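Local coordinates for capsid protein (Penaeus vannamei nodavirus, PDB 5YKZ) that forms the protruding domain of a shrimp nodavirus coat protein, which pairs with a second copy and probably builds the dimeric spikes of the particle, at residues Thr6-Asp11 with Asn113-Thr118; Tyr39-Ala44 with Ile85-Asp90; Thr29-Ser34 with Phe92-Leu97. One frame throughout, in Å; residues are numbered along the deposited sequence.

Contact 1: Thr6-Asp11 with Asn113-Thr118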
ATOM      1  N   THR B   6      10.425 -15.913 -10.860  1.00 34.38           N
ATOM      2  CA  THR B   6       9.535 -16.705  -9.961  1.00 27.82           C
ATOM      3  C   THR B   6       9.131 -16.114  -8.621  1.00 28.03           C
ATOM      4  O   THR B   6       7.947 -16.309  -8.166  1.00 32.28           O
ATOM      5  CB  THR B   6      10.006 -18.209  -9.870  1.00 32.04           C
ATOM      6  OG1 THR B   6      11.495 -18.360  -9.922  1.00 41.06           O
ATOM      7  CG2 THR B   6       9.345 -19.001 -11.006  1.00 39.38           C
ATOM      8  N   ASP B   7       9.968 -15.240  -8.084  1.00 22.02           N
ATOM      9  CA  ASP B   7       9.772 -14.629  -6.745  1.00 20.86           C
ATOM     10  C   ASP B   7       9.634 -13.094  -6.960  1.00 17.12           C
ATOM     11  O   ASP B   7       9.806 -12.603  -8.051  1.00 17.85           O
ATOM     12  CB  ASP B   7      10.927 -15.000  -5.793  1.00 21.07           C
ATOM     13  CG  ASP B   7      10.622 -14.765  -4.332  1.00 22.37           C
ATOM     14  OD1 ASP B   7      11.635 -14.941  -3.532  1.00 30.97           O
ATOM     15  OD2 ASP B   7       9.528 -14.463  -3.895  1.00 20.94           O
ATOM     16  N   VAL B   8       9.195 -12.435  -5.914  1.00 16.84           N
ATOM     17  CA  VAL B   8       8.913 -11.016  -5.912  1.00 17.14           C
ATOM     18  C   VAL B   8       9.463 -10.415  -4.668  1.00 16.61           C
ATOM     19  O   VAL B   8       9.423 -11.023  -3.627  1.00 19.17           O
ATOM     20  CB  VAL B   8       7.399 -10.878  -6.107  1.00 19.61           C
ATOM     21  CG1 VAL B   8       6.545 -11.641  -5.175  1.00 21.78           C
ATOM     22  CG2 VAL B   8       7.001  -9.468  -5.975  1.00 22.85           C
ATOM     23  N   ARG B   9       9.968  -9.203  -4.750  1.00 15.58           N
ATOM     24  CA  ARG B   9      10.486  -8.533  -3.604  1.00 16.61           C
ATOM     25  C   ARG B   9      10.283  -7.050  -3.710  1.00 14.89           C
ATOM     26  O   ARG B   9      10.031  -6.536  -4.798  1.00 15.34           O
ATOM     27  CB  ARG B   9      11.983  -8.861  -3.483  1.00 17.65           C
ATOM     28  CG  ARG B   9      12.827  -8.365  -4.605  1.00 20.08           C
ATOM     29  CD  ARG B   9      14.350  -8.705  -4.436  1.00 26.39           C
ATOM     30  NE  ARG B   9      15.144  -7.616  -4.926  1.00 41.29           N
ATOM     31  CZ  ARG B   9      15.705  -6.664  -4.152  1.00 34.29           C
ATOM     32  NH1 ARG B   9      15.585  -6.658  -2.802  1.00 33.97           N
ATOM     33  NH2 ARG B   9      16.389  -5.717  -4.750  1.00 41.40           N
ATOM     34  N   VAL B  10      10.424  -6.370  -2.605  1.00 15.71           N
ATOM     35  CA  VAL B  10      10.537  -4.890  -2.598  1.00 15.50           C
ATOM     36  C   VAL B  10      11.960  -4.566  -2.879  1.00 16.70           C
ATOM     37  O   VAL B  10      12.814  -4.846  -1.986  1.00 19.44           O
ATOM     38  CB  VAL B  10      10.055  -4.273  -1.283  1.00 17.91           C
ATOM     39  CG1 VAL B  10      10.260  -2.767  -1.351  1.00 18.77           C
ATOM     40  CG2 VAL B  10       8.582  -4.553  -1.185  1.00 19.57           C
ATOM     41  N   ASP B  11      12.217  -4.020  -4.031  1.00 15.40           N
ATOM     42  CA  ASP B  11      13.526  -3.573  -4.418  1.00 17.22           C
ATOM     43  C   ASP B  11      14.028  -2.373  -3.684  1.00 19.89           C
ATOM     44  O   ASP B  11      15.240  -2.274  -3.241  1.00 23.06           O
ATOM     45  CB  ASP B  11      13.612  -3.319  -5.887  1.00 18.81           C
ATOM     46  CG  ASP B  11      14.997  -2.857  -6.248  1.00 27.01           C
ATOM     47  OD1 ASP B  11      15.888  -3.702  -6.259  1.00 33.52           O
ATOM     48  OD2 ASP B  11      15.250  -1.635  -6.324  1.00 30.98           O
ATOM     49  N   ASN B 113       6.516   1.582  -2.394  1.00 13.07           N
ATOM     50  CA  ASN B 113       7.387   0.446  -2.608  1.00 13.74           C
ATOM     51  C   ASN B 113       7.566   0.162  -4.014  1.00 13.26           C
ATOM     52  O   ASN B 113       6.598   0.235  -4.759  1.00 15.03           O
ATOM     53  CB  ASN B 113       6.837  -0.779  -1.865  1.00 15.64           C
ATOM     54  CG  ASN B 113       7.114  -0.593  -0.305  1.00 17.48           C
ATOM     55  OD1 ASN B 113       8.186  -0.239   0.107  1.00 19.54           O
ATOM     56  ND2 ASN B 113       6.188  -0.650   0.370  1.00 20.05           N
ATOM     57  N   ILE B 114       8.791  -0.124  -4.461  1.00 13.57           N
ATOM     58  CA  ILE B 114       9.092  -0.522  -5.832  1.00 13.82           C
ATOM     59  C   ILE B 114       9.275  -2.018  -5.829  1.00 14.26           C
ATOM     60  O   ILE B 114      10.212  -2.549  -5.203  1.00 16.53           O
ATOM     61  CB  ILE B 114      10.326   0.163  -6.364  1.00 15.55           C
ATOM     62  CG1 ILE B 114      10.241   1.695  -6.189  1.00 14.45           C
ATOM     63  CG2 ILE B 114      10.558  -0.272  -7.803  1.00 17.14           C
ATOM     64  CD1 ILE B 114      11.388   2.427  -6.826  1.00 17.27           C
ATOM     65  N   ILE B 115       8.359  -2.719  -6.438  1.00 13.96           N
ATOM     66  CA  ILE B 115       8.223  -4.183  -6.390  1.00 14.28           C
ATOM     67  C   ILE B 115       8.694  -4.729  -7.708  1.00 13.79           C
ATOM     68  O   ILE B 115       8.399  -4.247  -8.763  1.00 14.16           O
ATOM     69  CB  ILE B 115       6.786  -4.583  -6.147  1.00 14.45           C
ATOM     70  CG1 ILE B 115       6.311  -3.955  -4.861  1.00 17.20           C
ATOM     71  CG2 ILE B 115       6.684  -6.095  -6.071  1.00 16.44           C
ATOM     72  CD1 ILE B 115       4.888  -3.952  -4.636  1.00 21.90           C
ATOM     73  N   ALA B 116       9.576  -5.753  -7.576  1.00 15.03           N
ATOM     74  CA  ALA B 116      10.322  -6.333  -8.678  1.00 16.11           C
ATOM     75  C   ALA B 116      10.236  -7.854  -8.667  1.00 14.76           C
ATOM     76  O   ALA B 116      10.262  -8.465  -7.593  1.00 15.08           O
ATOM     77  CB  ALA B 116      11.806  -5.907  -8.543  1.00 17.92           C
ATOM     78  N   ALA B 117      10.287  -8.404  -9.850  1.00 16.20           N
ATOM     79  CA  ALA B 117      10.560  -9.808  -9.939  1.00 16.63           C
ATOM     80  C   ALA B 117      11.999 -10.127  -9.606  1.00 19.12           C
ATOM     81  O   ALA B 117      12.893  -9.362  -9.901  1.00 17.96           O
ATOM     82  CB  ALA B 117      10.315 -10.246 -11.351  1.00 19.68           C
ATOM     83  N   THR B 118      12.198 -11.294  -9.028  1.00 17.90           N
ATOM     84  CA  THR B 118      13.513 -11.853  -8.700  1.00 18.95           C
ATOM     85  C   THR B 118      13.422 -13.381  -8.752  1.00 22.30           C
ATOM     86  O   THR B 118      12.392 -13.957  -9.030  1.00 25.25           O
ATOM     87  CB  THR B 118      13.876 -11.373  -7.289  1.00 20.67           C
ATOM     88  OG1 THR B 118      15.259 -11.679  -6.955  1.00 22.12           O
ATOM     89  CG2 THR B 118      12.996 -11.923  -6.172  1.00 20.66           C
TER
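Val8 and Ile115 stand side by side, pointing the same way from two antiparallel strands. In each residue CG2 lies anti to the backbone N, and the two methyls touch flank to flank: Val8 CG2 is 3.4 Å from Ile115 CG2, tighter than usual van der Waals contact. Further along this face Val10 crosses Asn113 obliquely, its CG1 lying 3.6 Å from Asn113 OD1. On the reverse face, Thr118 CG2 occupies the crowded position between its own N and carbonyl carbon and touches Asp7 CB alongside at 3.7 Å. Thr6 and Asp7 both face Thr118, which makes a classic beta bulge: Thr118 O accepts from Asp7 N at 2.9 Å and, weakly, from Thr6 N at 3.3 Å. Arg9 crosses Thr118 at about a right angle, CD packing on CB and CG2. Its chain bends at chi3 (-143°), and Arg9 NH2 forms a salt bridge with Asp11 OD1 at 2.6 Å, Asp11 CA lying above one guanidinium face, offset toward its rim. The Asp7 carboxylate forms a salt bridge with Lys86 of the second subunit, and OD2 also takes a weak hydrogen bond from Val8 N. Val10 and Ile115 pack on Phe84 and Leu40 of that same subunit.

Contact 2: Tyr39-Ala44 with Ile85-Asp90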
ATOM      1  N   TYR B  39       8.258  -2.469 -13.225  1.00 15.66           N
ATOM      2  CA  TYR B  39       8.067  -2.488 -11.757  1.00 14.34           C
ATOM      3  C   TYR B  39       6.663  -2.195 -11.402  1.00 13.37           C
ATOM      4  O   TYR B  39       5.967  -1.469 -12.186  1.00 14.78           O
ATOM      5  CB  TYR B  39       9.016  -1.479 -11.094  1.00 14.75           C
ATOM      6  CG  TYR B  39      10.440  -1.785 -11.315  1.00 15.72           C
ATOM      7  CD1 TYR B  39      11.107  -2.645 -10.449  1.00 17.35           C
ATOM      8  CD2 TYR B  39      11.177  -1.260 -12.370  1.00 17.01           C
ATOM      9  CE1 TYR B  39      12.436  -2.992 -10.665  1.00 18.49           C
ATOM     10  CE2 TYR B  39      12.517  -1.597 -12.562  1.00 17.01           C
ATOM     11  CZ  TYR B  39      13.094  -2.457 -11.697  1.00 16.71           C
ATOM     12  OH  TYR B  39      14.459  -2.746 -11.898  1.00 19.99           O
ATOM     13  N   LEU B  40       6.219  -2.595 -10.268  1.00 13.57           N
ATOM     14  CA  LEU B  40       4.910  -2.170  -9.676  1.00 13.21           C
ATOM     15  C   LEU B  40       5.198  -1.272  -8.504  1.00 13.33           C
ATOM     16  O   LEU B  40       6.092  -1.601  -7.679  1.00 14.25           O
ATOM     17  CB  LEU B  40       4.233  -3.411  -9.227  1.00 15.37           C
ATOM     18  CG  LEU B  40       2.807  -3.312  -8.907  1.00 18.53           C
ATOM     19  CD1 LEU B  40       1.894  -3.060 -10.154  1.00 17.46           C
ATOM     20  CD2 LEU B  40       2.325  -4.531  -8.131  1.00 23.25           C
ATOM     21  N   LEU B  41       4.463  -0.201  -8.355  1.00 12.53           N
ATOM     22  CA  LEU B  41       4.599   0.714  -7.234  1.00 12.91           C
ATOM     23  C   LEU B  41       3.357   0.694  -6.412  1.00 12.72           C
ATOM     24  O   LEU B  41       2.244   0.806  -6.957  1.00 13.15           O
ATOM     25  CB  LEU B  41       4.836   2.163  -7.695  1.00 13.16           C
ATOM     26  CG  LEU B  41       5.734   2.367  -8.878  1.00 13.62           C
ATOM     27  CD1 LEU B  41       5.894   3.809  -9.220  1.00 13.30           C
ATOM     28  CD2 LEU B  41       7.132   1.737  -8.660  1.00 14.18           C
ATOM     29  N   THR B  42       3.459   0.576  -5.069  1.00 11.97           N
ATOM     30  CA  THR B  42       2.342   0.570  -4.164  1.00 13.09           C
ATOM     31  C   THR B  42       2.575   1.587  -3.070  1.00 11.80           C
ATOM     32  O   THR B  42       3.739   1.776  -2.638  1.00 12.82           O
ATOM     33  CB  THR B  42       2.168  -0.856  -3.572  1.00 14.61           C
ATOM     34  OG1 THR B  42       3.433  -1.284  -2.925  1.00 17.25           O
ATOM     35  CG2 THR B  42       1.827  -1.820  -4.620  1.00 14.29           C
ATOM     36  N   PRO B  43       1.543   2.249  -2.579  1.00 12.76           N
ATOM     37  CA  PRO B  43       1.727   3.328  -1.591  1.00 12.54           C
ATOM     38  C   PRO B  43       2.013   2.832  -0.199  1.00 12.77           C
ATOM     39  O   PRO B  43       1.530   1.751   0.170  1.00 14.12           O
ATOM     40  CB  PRO B  43       0.359   4.048  -1.624  1.00 13.98           C
ATOM     41  CG  PRO B  43      -0.608   2.946  -2.017  1.00 15.86           C
ATOM     42  CD  PRO B  43       0.119   2.108  -3.005  1.00 13.85           C
ATOM     43  N   ALA B  44       2.636   3.616   0.624  1.00 12.91           N
ATOM     44  CA  ALA B  44       2.878   3.315   2.035  1.00 12.68           C
ATOM     45  C   ALA B  44       3.270   4.562   2.766  1.00 12.54           C
ATOM     46  O   ALA B  44       3.951   5.459   2.156  1.00 14.16           O
ATOM     47  CB  ALA B  44       3.950   2.254   2.214  1.00 14.40           C
ATOM     48  N   ILE B  85       0.847   1.412  -9.566  1.00 13.14           N
ATOM     49  CA  ILE B  85       1.424   1.878 -10.835  1.00 12.95           C
ATOM     50  C   ILE B  85       2.283   0.804 -11.429  1.00 12.80           C
ATOM     51  O   ILE B  85       3.111   0.184 -10.740  1.00 13.74           O
ATOM     52  CB  ILE B  85       2.256   3.163 -10.573  1.00 12.77           C
ATOM     53  CG1 ILE B  85       1.349   4.312 -10.299  1.00 13.07           C
ATOM     54  CG2 ILE B  85       3.169   3.438 -11.777  1.00 12.97           C
ATOM     55  CD1 ILE B  85       2.038   5.557  -9.744  1.00 13.93           C
ATOM     56  N   LYS B  86       2.151   0.561 -12.711  1.00 12.64           N
ATOM     57  CA  LYS B  86       3.057  -0.246 -13.495  1.00 12.66           C
ATOM     58  C   LYS B  86       3.837   0.695 -14.375  1.00 13.12           C
ATOM     59  O   LYS B  86       3.259   1.491 -15.105  1.00 13.79           O
ATOM     60  CB  LYS B  86       2.302  -1.261 -14.338  1.00 14.00           C
ATOM     61  CG  LYS B  86       3.098  -2.114 -15.294  1.00 17.49           C
ATOM     62  CD  LYS B  86       4.313  -2.824 -14.750  1.00 18.56           C
ATOM     63  CE  LYS B  86       3.851  -3.838 -13.781  1.00 19.95           C
ATOM     64  NZ  LYS B  86       2.947  -4.862 -14.301  1.00 22.28           N
ATOM     65  N   VAL B  87       5.149   0.615 -14.326  1.00 12.82           N
ATOM     66  CA  VAL B  87       6.007   1.527 -15.053  1.00 14.84           C
ATOM     67  C   VAL B  87       7.264   0.822 -15.458  1.00 14.88           C
ATOM     68  O   VAL B  87       7.832  -0.028 -14.698  1.00 16.64           O
ATOM     69  CB  VAL B  87       6.311   2.782 -14.225  1.00 14.70           C
ATOM     70  CG1 VAL B  87       7.025   2.422 -12.894  1.00 15.03           C
ATOM     71  CG2 VAL B  87       7.034   3.852 -15.051  1.00 16.17           C
ATOM     72  N   LYS B  88       7.724   1.111 -16.659  1.00 15.77           N
ATOM     73  CA  LYS B  88       8.987   0.573 -17.199  1.00 16.83           C
ATOM     74  C   LYS B  88      10.034   1.615 -17.194  1.00 18.32           C
ATOM     75  O   LYS B  88       9.838   2.754 -17.622  1.00 18.65           O
ATOM     76  CB  LYS B  88       8.753   0.062 -18.587  1.00 18.90           C
ATOM     77  CG  LYS B  88       9.921  -0.703 -19.249  1.00 21.79           C
ATOM     78  CD  LYS B  88       9.578  -1.194 -20.660  1.00 22.91           C
ATOM     79  CE  LYS B  88      10.771  -1.846 -21.345  1.00 26.32           C
ATOM     80  NZ  LYS B  88      10.388  -2.411 -22.708  1.00 31.39           N
ATOM     81  N   THR B  89      11.198   1.207 -16.751  1.00 17.71           N
ATOM     82  CA  THR B  89      12.343   2.093 -16.807  1.00 16.92           C
ATOM     83  C   THR B  89      12.856   2.255 -18.260  1.00 18.74           C
ATOM     84  O   THR B  89      12.584   1.464 -19.154  1.00 18.68           O
ATOM     85  CB  THR B  89      13.472   1.638 -15.986  1.00 17.18           C
ATOM     86  OG1 THR B  89      13.793   0.291 -16.390  1.00 18.96           O
ATOM     87  CG2 THR B  89      13.075   1.597 -14.480  1.00 18.47           C
ATOM     88  N   ASP B  90      13.574   3.367 -18.432  1.00 17.88           N
ATOM     89  CA  ASP B  90      14.307   3.629 -19.652  1.00 20.44           C
ATOM     90  C   ASP B  90      15.582   2.810 -19.617  1.00 21.42           C
ATOM     91  O   ASP B  90      15.878   2.019 -18.732  1.00 20.97           O
ATOM     92  CB  ASP B  90      14.508   5.132 -19.815  1.00 19.91           C
ATOM     93  CG  ASP B  90      15.380   5.760 -18.760  1.00 20.99           C
ATOM     94  OD1 ASP B  90      16.091   5.106 -18.035  1.00 22.25           O
ATOM     95  OD2 ASP B  90      15.330   7.023 -18.749  1.00 23.84           O
TER
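Val87 O lies at the edge of the Tyr39 ring, near its plane, while Thr89 CG2 comes in obliquely, 3.8 Å from Tyr39 CE2. With CG anti to the carbonyl carbon (chi1 -62°), the ring is carried toward Thr89, just past the end of strand 85-88, and the hydroxyl is hydrogen-bonded to Ser34 N.

Behind the ring the backbones run antiparallel, their short axes 4.7 Å apart at closest approach. Tyr39 and Val87 form one hydrogen-bonded pair, Leu41 and Ile85 the next, with Leu40 and Lys86 as the non-hydrogen-bonded pair between them. The shortest of the four bonds, Leu41 N to Ile85 O at 2.8 Å, lies in the carbonyl plane. These are central strands of one antiparallel sheet, which must curl over itself: Leu41 and Val87 both reach Phe95, although its strand is not a neighbour of theirs in the sheet, and Ile70 touches both Leu41 and Ile85. On that inner face Leu41 and Ile85 cross obliquely. Leu41 CD1 touches Ile85 CG2 at 3.8 Å and Val87 CG1 at 4.1 Å.

The face bearing Leu40 and Lys86 turns to the second subunit. Leu40 has CG anti to the backbone N, which brings its CD1 to 3.5 Å from Ile85 O. Lys86 starts extended, CG anti to the backbone N, then bends at each of the next three torsions, so that its chain curls toward the neighbouring strand and Lys86 CD sits 3.3 Å from Tyr39 O. Besides its salt bridge to Asp7, the ammonium makes a hydrogen bond with Val8 O, both of the second subunit.

Contact 3: Thr29-Ser34 with Phe92-Leu97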
ATOM      1  N   THR B  29      11.637  12.012 -10.548  1.00 12.78           N
ATOM      2  CA  THR B  29      12.465  11.047 -11.251  1.00 14.18           C
ATOM      3  C   THR B  29      12.951  10.047 -10.330  1.00 15.08           C
ATOM      4  O   THR B  29      13.610  10.333  -9.288  1.00 17.05           O
ATOM      5  CB  THR B  29      13.621  11.772 -11.999  1.00 14.70           C
ATOM      6  OG1 THR B  29      13.087  12.692 -12.909  1.00 16.28           O
ATOM      7  CG2 THR B  29      14.529  10.809 -12.743  1.00 17.22           C
ATOM      8  N   VAL B  30      12.684   8.764 -10.580  1.00 14.22           N
ATOM      9  CA  VAL B  30      13.169   7.639  -9.813  1.00 14.01           C
ATOM     10  C   VAL B  30      14.315   7.005 -10.598  1.00 16.22           C
ATOM     11  O   VAL B  30      14.164   6.715 -11.775  1.00 16.75           O
ATOM     12  CB  VAL B  30      12.029   6.637  -9.580  1.00 15.14           C
ATOM     13  CG1 VAL B  30      12.495   5.469  -8.814  1.00 18.28           C
ATOM     14  CG2 VAL B  30      10.852   7.318  -8.860  1.00 16.86           C
ATOM     15  N   THR B  31      15.439   6.800  -9.902  1.00 16.33           N
ATOM     16  CA  THR B  31      16.641   6.294 -10.512  1.00 17.77           C
ATOM     17  C   THR B  31      17.145   5.057  -9.836  1.00 19.07           C
ATOM     18  O   THR B  31      16.671   4.586  -8.816  1.00 18.22           O
ATOM     19  CB  THR B  31      17.742   7.418 -10.399  1.00 18.16           C
ATOM     20  OG1 THR B  31      18.128   7.586  -9.049  1.00 19.35           O
ATOM     21  CG2 THR B  31      17.294   8.740 -10.996  1.00 20.31           C
ATOM     22  N   GLY B  32      18.168   4.485 -10.456  1.00 19.07           N
ATOM     23  CA  GLY B  32      18.886   3.397  -9.895  1.00 20.91           C
ATOM     24  C   GLY B  32      18.283   2.041 -10.038  1.00 20.54           C
ATOM     25  O   GLY B  32      18.712   1.166  -9.307  1.00 24.67           O
ATOM     26  N   LEU B  33      17.382   1.850 -10.987  1.00 19.43           N
ATOM     27  CA  LEU B  33      16.801   0.542 -11.189  1.00 19.11           C
ATOM     28  C   LEU B  33      17.429  -0.179 -12.421  1.00 21.14           C
ATOM     29  O   LEU B  33      18.370   0.350 -13.021  1.00 20.83           O
ATOM     30  CB  LEU B  33      15.284   0.770 -11.368  1.00 19.08           C
ATOM     31  CG  LEU B  33      14.620   1.296 -10.091  1.00 19.30           C
ATOM     32  CD1 LEU B  33      13.216   1.870 -10.395  1.00 18.65           C
ATOM     33  CD2 LEU B  33      14.518   0.204  -9.062  1.00 22.42           C
ATOM     34  N   SER B  34      16.946  -1.345 -12.747  1.00 19.96           N
ATOM     35  CA  SER B  34      17.461  -2.029 -13.900  1.00 19.95           C
ATOM     36  C   SER B  34      16.956  -1.439 -15.184  1.00 22.78           C
ATOM     37  O   SER B  34      15.786  -1.035 -15.257  1.00 21.60           O
ATOM     38  CB  SER B  34      17.083  -3.491 -13.874  1.00 22.06           C
ATOM     39  OG  SER B  34      17.489  -4.150 -12.741  1.00 26.81           O
ATOM     40  N   PHE B  92      18.358   3.651 -19.130  1.00 28.70           N
ATOM     41  CA  PHE B  92      19.242   3.978 -18.009  1.00 25.77           C
ATOM     42  C   PHE B  92      18.753   3.663 -16.593  1.00 27.32           C
ATOM     43  O   PHE B  92      19.358   4.021 -15.580  1.00 26.77           O
ATOM     44  CB  PHE B  92      19.449   5.492 -17.991  1.00 34.94           C
ATOM     45  CG  PHE B  92      20.028   6.003 -19.250  1.00 44.12           C
ATOM     46  CD1 PHE B  92      21.398   6.021 -19.414  1.00 55.24           C
ATOM     47  CD2 PHE B  92      19.202   6.392 -20.296  1.00 51.46           C
ATOM     48  CE1 PHE B  92      21.948   6.473 -20.598  1.00 56.21           C
ATOM     49  CE2 PHE B  92      19.737   6.834 -21.491  1.00 55.24           C
ATOM     50  CZ  PHE B  92      21.106   6.876 -21.636  1.00 57.59           C
ATOM     51  N   GLY B  93      17.635   2.978 -16.536  1.00 23.62           N
ATOM     52  CA  GLY B  93      17.152   2.580 -15.189  1.00 21.47           C
ATOM     53  C   GLY B  93      16.358   3.643 -14.424  1.00 18.84           C
ATOM     54  O   GLY B  93      16.288   3.519 -13.183  1.00 19.99           O
ATOM     55  N   THR B  94      15.730   4.558 -15.151  1.00 16.77           N
ATOM     56  CA  THR B  94      14.934   5.608 -14.554  1.00 16.73           C
ATOM     57  C   THR B  94      13.562   5.614 -15.078  1.00 15.83           C
ATOM     58  O   THR B  94      13.250   5.175 -16.168  1.00 16.49           O
ATOM     59  CB  THR B  94      15.546   7.042 -14.728  1.00 19.00           C
ATOM     60  OG1 THR B  94      15.088   7.664 -15.946  1.00 22.74           O
ATOM     61  CG2 THR B  94      17.057   6.996 -14.548  1.00 20.87           C
ATOM     62  N   PHE B  95      12.629   6.224 -14.285  1.00 15.47           N
ATOM     63  CA  PHE B  95      11.329   6.596 -14.758  1.00 15.15           C
ATOM     64  C   PHE B  95      10.848   7.820 -14.054  1.00 13.96           C
ATOM     65  O   PHE B  95      11.303   8.142 -12.951  1.00 14.87           O
ATOM     66  CB  PHE B  95      10.275   5.465 -14.624  1.00 15.08           C
ATOM     67  CG  PHE B  95      10.015   5.061 -13.170  1.00 14.71           C
ATOM     68  CD1 PHE B  95       9.106   5.771 -12.402  1.00 14.47           C
ATOM     69  CD2 PHE B  95      10.552   3.899 -12.612  1.00 15.53           C
ATOM     70  CE1 PHE B  95       8.818   5.401 -11.118  1.00 14.88           C
ATOM     71  CE2 PHE B  95      10.262   3.510 -11.300  1.00 15.72           C
ATOM     72  CZ  PHE B  95       9.398   4.279 -10.550  1.00 14.63           C
ATOM     73  N   ASP B  96       9.946   8.531 -14.661  1.00 14.11           N
ATOM     74  CA  ASP B  96       9.352   9.714 -14.105  1.00 13.61           C
ATOM     75  C   ASP B  96       7.916   9.557 -13.702  1.00 14.06           C
ATOM     76  O   ASP B  96       7.121   8.915 -14.398  1.00 14.73           O
ATOM     77  CB  ASP B  96       9.404  10.895 -15.116  1.00 14.55           C
ATOM     78  CG  ASP B  96      10.754  11.443 -15.395  1.00 14.65           C
ATOM     79  OD1 ASP B  96      11.673  11.169 -14.697  1.00 16.00           O
ATOM     80  OD2 ASP B  96      10.843  12.249 -16.354  1.00 17.19           O
ATOM     81  N   LEU B  97       7.542  10.115 -12.565  1.00 13.33           N
ATOM     82  CA  LEU B  97       6.177  10.254 -12.095  1.00 12.91           C
ATOM     83  C   LEU B  97       5.753  11.701 -12.151  1.00 13.02           C
ATOM     84  O   LEU B  97       6.591  12.585 -11.911  1.00 14.83           O
ATOM     85  CB  LEU B  97       6.025   9.751 -10.666  1.00 13.02           C
ATOM     86  CG  LEU B  97       6.446   8.335 -10.383  1.00 13.55           C
ATOM     87  CD1 LEU B  97       6.264   8.047  -8.887  1.00 15.56           C
ATOM     88  CD2 LEU B  97       5.689   7.335 -11.188  1.00 15.01           C
TER
HETATM   89  O   HOH W   1      19.381   5.409 -13.016  1.00 25.51           O
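Two backbones running antiparallel, 153° apart by their end-to-end directions, pair as strand over Thr29 and Val30 and then loosen into a turn. Val30 and Phe95 form the hydrogen-bonded pair: Val30 N reaches Phe95 O at 2.8 Å, almost along the C=O axis, and Phe95 N returns to Val30 O at 3.0 Å. Beyond it the ladder gives way. Gly32 and Gly93 both take positive phi, 83° at Gly93, and the next bond is Leu33 N to Gly93 O at 3.0 Å, placed on a carbonyl lone pair. Gly93 has no side chain in the way, which lets its CA come within 3.3 Å of Leu33 O. One water bridges the turn, accepting from Gly32 N and donating to Phe92 O.

On the inner side the Phe95 ring lies beside Val30, CG in the crowded position between its N and carbonyl carbon. Val30 CB sits over one ring face, 3.8 Å from the centroid and 17° off the normal, a CH-pi contact, with its two methyls spread over the outer ring atoms. Leu33 crosses obliquely, bringing CD1 to 3.5 Å from Phe95 CE2, and Leu97 CG meets the ring edge in plane. Phe112 of strand 111-118 touches Val30. On the outer side Thr29 and Asp96 stand side by side, pointing the same way: Thr29 OG1 donates to Asp96 OD1 at 2.7 Å, from above the carboxylate plane. Thr94 OG1 is hydrogen-bonded to Asp90 OD2.

The chemistry thus divides by face. Val30 and Leu33 hold the Phe95 ring among apolar neighbours on the buried side, which probably limits its movement, whereas the threonine-carboxylate bond sits on the more exposed side, where it probably steadies the Asp96 charge.

How the contacts relate
The first strand, 7-15, begins contact 1, which closes only when the chain's last strand, 111-118, returns beside it. Strand 26-30 and its turn then open contact 3, and strand 38-48 opens contact 2. On the way back contact 2 closes first, at 85-90, then contact 3 at 92-97, and finally contact 1, so the three loops nest without crossing. Backbone bonds from Leu40 and Thr42 to Ile115 and Asn113 make contacts 1 and 2 adjoining parts of one sheet. Ser34 joins contact 3 to contact 2 through Tyr39 OH and Thr89 OG1, and Ile114 reaches Val30 and Leu33, tying the edge strand 26-30 of this chain's sheet to contact 1. Contacts 1 and 2 both meet the second subunit.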